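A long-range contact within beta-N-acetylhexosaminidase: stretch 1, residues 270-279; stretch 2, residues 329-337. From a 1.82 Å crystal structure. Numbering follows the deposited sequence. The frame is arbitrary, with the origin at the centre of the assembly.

Stretch 1, residues 270-279: LKNVLDEVCR
Stretch 2, residues 329-337: DYLKQKGRK

How are the two stretches laid against each other? Residues 270-279 are helical throughout, part of a longer helix, and stretch 2 starts in the last turns of a second helix, which begins earlier in the chain. The N-to-C directions differ by 38°, and the axes approach to 10.9 Å. The register pairs the CA atoms of Lys 271 and Tyr 330 at 7.3 Å, Leu 274 and Leu 331 at 7.9 Å, and Cys 278 and Lys 334 at 8.0 Å, so both chains advance in the same sense. Together they bury 450 Å².

What does Tyr 330 do at the start of the contact? Its CA-to-CB bond points toward stretch 1, and with chi1 t (-168°) and chi2 67° the ring lies where Lys 271 can cover one face. The m, t, t, t chain of Lys 271 places its CG 3.9 Å from the centroid of the Tyr 330 ring, 10° off the normal, a CH-pi contact. Leu 274 CB meets the ring edge, 4.4 Å from Tyr 330 CD2. At the tip, Tyr 330 OH donates a very short hydrogen bond, 2.3 Å, to Asp 275 OD1; Asp 275 starts sideways, but chi1 m (-80°) and chi2 -5° bring its carboxylate in. Water 1 donates to Tyr 330 OH (3.0 Å) and to Asn 272 OD1 (3.1 Å), bridging the two.

Where is the apolar part of the packing? Leu 331 (m, t) begins sideways, yet its end reaches stretch 1: CG lies 4.2 Å from Leu 274 CD1, and CD2 lies 3.7 Å from Cys 278 SG. Leu 274 is also m, t, and Cys 278 has chi1 m; all three residues are buried.

How does the chain finish the contact after its helix? Lys 334 (phi/psi -95/0; chi -66°, -168°, 144°, -63°) points toward stretch 1, running its CD past Cys 278 SG at 3.8 Å. Its NZ forms a salt bridge with Asp 275 OD1 at 3.6 Å, so that one oxygen serves both Tyr 330 and Lys 334; NZ also donates to water 2 (2.9 Å), which donates to Asp 275 O (2.8 Å). Gly 335 then turns the chain at phi/psi 79/20, a Schellman motif with Gly 335 N bonded to Lys 332 O and Arg 336 N to Leu 331 O, both 2.9 Å. The CA-to-CB bond of Arg 336 (-110/160; m, m, t, chi4 95°) points toward stretch 1: NH2 donates to Cys 278 O at 3.0 Å, N-H...O angle 140°, while Cys 278 CB lies over one guanidinium face, 3.9 Å from Arg 336 NH2.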

# COMPACT_ATOMS: atom_id res chain seq x y z
N LEU A 270 -4.52 20.03 14.09
CA LEU A 270 -4.29 18.71 13.53
C LEU A 270 -5.58 17.87 13.57
O LEU A 270 -5.84 17.08 12.66
CB LEU A 270 -3.13 18.02 14.25
CG LEU A 270 -1.78 18.69 13.96
CD1 LEU A 270 -0.68 18.13 14.82
CD2 LEU A 270 -1.42 18.55 12.49
N LYS A 271 -6.39 18.07 14.60
CA LYS A 271 -7.70 17.42 14.65
C LYS A 271 -8.59 17.90 13.50
O LYS A 271 -9.26 17.08 12.86
CB LYS A 271 -8.37 17.68 16.00
CG LYS A 271 -7.77 16.86 17.14
CD LYS A 271 -8.44 17.18 18.47
CE LYS A 271 -7.90 16.30 19.60
NZ LYS A 271 -8.34 16.77 20.96
N ASN A 272 -8.59 19.20 13.24
CA ASN A 272 -9.34 19.75 12.11
C ASN A 272 -8.88 19.13 10.79
O ASN A 272 -9.70 18.84 9.91
CB ASN A 272 -9.23 21.27 12.07
CG ASN A 272 -9.95 21.94 13.23
OD1 ASN A 272 -10.85 21.36 13.84
ND2 ASN A 272 -9.57 23.18 13.55
N VAL A 273 -7.57 18.93 10.65
CA VAL A 273 -7.04 18.28 9.46
C VAL A 273 -7.55 16.84 9.35
O VAL A 273 -7.99 16.41 8.29
CB VAL A 273 -5.49 18.27 9.44
CG1 VAL A 273 -4.97 17.37 8.32
CG2 VAL A 273 -4.96 19.68 9.28
N LEU A 274 -7.52 16.11 10.46
CA LEU A 274 -7.98 14.73 10.45
C LEU A 274 -9.48 14.63 10.19
O LEU A 274 -9.96 13.63 9.63
CB LEU A 274 -7.60 14.01 11.75
CG LEU A 274 -6.11 13.73 11.93
CD1 LEU A 274 -5.91 12.90 13.16
CD2 LEU A 274 -5.55 12.98 10.74
N ASP A 275 -10.23 15.65 10.60
CA ASP A 275 -11.65 15.72 10.29
C ASP A 275 -11.85 15.63 8.77
O ASP A 275 -12.65 14.83 8.29
CB ASP A 275 -12.29 17.01 10.83
CG ASP A 275 -12.61 16.93 12.31
OD1 ASP A 275 -12.44 15.85 12.91
OD2 ASP A 275 -13.06 17.95 12.89
N GLU A 276 -11.08 16.42 8.02
CA GLU A 276 -11.21 16.41 6.56
C GLU A 276 -10.66 15.14 5.95
O GLU A 276 -11.27 14.57 5.03
CB GLU A 276 -10.57 17.66 5.95
CG GLU A 276 -11.45 18.89 6.14
CD GLU A 276 -11.03 20.08 5.29
OE1 GLU A 276 -10.62 19.89 4.13
OE2 GLU A 276 -11.13 21.22 5.80
N VAL A 277 -9.52 14.68 6.46
CA VAL A 277 -8.95 13.42 6.01
C VAL A 277 -9.94 12.27 6.17
O VAL A 277 -10.08 11.42 5.29
CB VAL A 277 -7.63 13.11 6.73
CG1 VAL A 277 -7.13 11.71 6.39
CG2 VAL A 277 -6.57 14.12 6.32
N CYS A 278 -10.66 12.24 7.29
CA CYS A 278 -11.63 11.17 7.49
C CYS A 278 -12.86 11.28 6.58
O CYS A 278 -13.46 10.27 6.21
CB CYS A 278 -12.02 11.06 8.97
SG CYS A 278 -10.65 10.40 9.96
N ARG A 279 -13.23 12.51 6.21
CA ARG A 279 -14.33 12.71 5.27
C ARG A 279 -13.97 12.20 3.88
O ARG A 279 -14.81 11.64 3.18
CB ARG A 279 -14.70 14.18 5.17
CG ARG A 279 -15.30 14.75 6.42
CD ARG A 279 -15.73 16.19 6.18
NE ARG A 279 -15.21 17.08 7.21
CZ ARG A 279 -14.92 18.37 7.01
NH1 ARG A 279 -14.45 19.10 8.01
NH2 ARG A 279 -15.09 18.91 5.81
N ASP A 329 -6.71 8.76 19.93
CA ASP A 329 -8.00 8.80 20.62
C ASP A 329 -9.03 9.54 19.79
O ASP A 329 -10.20 9.17 19.77
CB ASP A 329 -7.87 9.42 22.01
CG ASP A 329 -7.89 8.38 23.11
OD1 ASP A 329 -8.95 7.76 23.32
OD2 ASP A 329 -6.84 8.19 23.77
N TYR A 330 -8.59 10.60 19.11
CA TYR A 330 -9.48 11.34 18.24
C TYR A 330 -9.98 10.45 17.10
O TYR A 330 -11.18 10.45 16.78
CB TYR A 330 -8.77 12.56 17.65
CG TYR A 330 -9.73 13.50 16.98
CD1 TYR A 330 -10.66 14.19 17.73
CD2 TYR A 330 -9.72 13.67 15.60
CE1 TYR A 330 -11.56 15.04 17.14
CE2 TYR A 330 -10.63 14.53 14.99
CZ TYR A 330 -11.54 15.21 15.77
OH TYR A 330 -12.46 16.08 15.21
N LEU A 331 -9.06 9.72 16.49
CA LEU A 331 -9.42 8.79 15.43
C LEU A 331 -10.36 7.72 15.98
O LEU A 331 -11.31 7.31 15.30
CB LEU A 331 -8.17 8.16 14.81
CG LEU A 331 -7.40 9.07 13.87
CD1 LEU A 331 -6.17 8.36 13.35
CD2 LEU A 331 -8.30 9.50 12.72
N LYS A 332 -10.12 7.30 17.22
CA LYS A 332 -10.96 6.28 17.85
C LYS A 332 -12.42 6.73 17.95
O LYS A 332 -13.33 5.95 17.66
CB LYS A 332 -10.42 5.92 19.24
CG LYS A 332 -11.18 4.77 19.90
CD LYS A 332 -10.48 4.29 21.15
CE LYS A 332 -11.36 3.31 21.91
NZ LYS A 332 -10.67 2.79 23.12
N GLN A 333 -12.64 7.99 18.32
CA GLN A 333 -14.01 8.50 18.44
C GLN A 333 -14.64 8.69 17.06
O GLN A 333 -15.85 8.87 16.94
CB GLN A 333 -14.08 9.77 19.30
CG GLN A 333 -13.67 11.07 18.62
CD GLN A 333 -13.57 12.24 19.60
OE1 GLN A 333 -12.99 12.11 20.68
NE2 GLN A 333 -14.14 13.38 19.23
N LYS A 334 -13.82 8.64 16.02
CA LYS A 334 -14.30 8.67 14.64
C LYS A 334 -14.46 7.27 14.06
O LYS A 334 -14.84 7.11 12.90
CB LYS A 334 -13.33 9.45 13.76
CG LYS A 334 -13.25 10.92 14.09
CD LYS A 334 -12.51 11.64 13.00
CE LYS A 334 -13.10 13.01 12.79
NZ LYS A 334 -14.52 12.99 12.33
N GLY A 335 -14.16 6.25 14.86
CA GLY A 335 -14.29 4.88 14.41
C GLY A 335 -13.15 4.40 13.52
O GLY A 335 -13.31 3.41 12.79
N ARG A 336 -12.00 5.07 13.58
CA ARG A 336 -10.85 4.64 12.79
C ARG A 336 -9.75 4.07 13.68
O ARG A 336 -9.73 4.31 14.90
CB ARG A 336 -10.29 5.81 11.98
CG ARG A 336 -11.35 6.57 11.20
CD ARG A 336 -12.07 5.70 10.17
NE ARG A 336 -13.12 6.48 9.51
CZ ARG A 336 -12.96 7.11 8.35
NH1 ARG A 336 -11.80 7.03 7.71
NH2 ARG A 336 -13.95 7.82 7.84
N LYS A 337 -8.88 3.29 13.07
CA LYS A 337 -7.66 2.81 13.72
C LYS A 337 -6.50 3.71 13.31
O LYS A 337 -6.51 4.28 12.22
CB LYS A 337 -7.39 1.36 13.33
CG LYS A 337 -8.43 0.40 13.93
CD LYS A 337 -8.13 -1.06 13.61
CE LYS A 337 -9.13 -1.98 14.31
NZ LYS A 337 -9.16 -1.77 15.79
O HOH W 1 -11.77 18.98 15.55
O HOH W 2 -14.73 13.48 9.52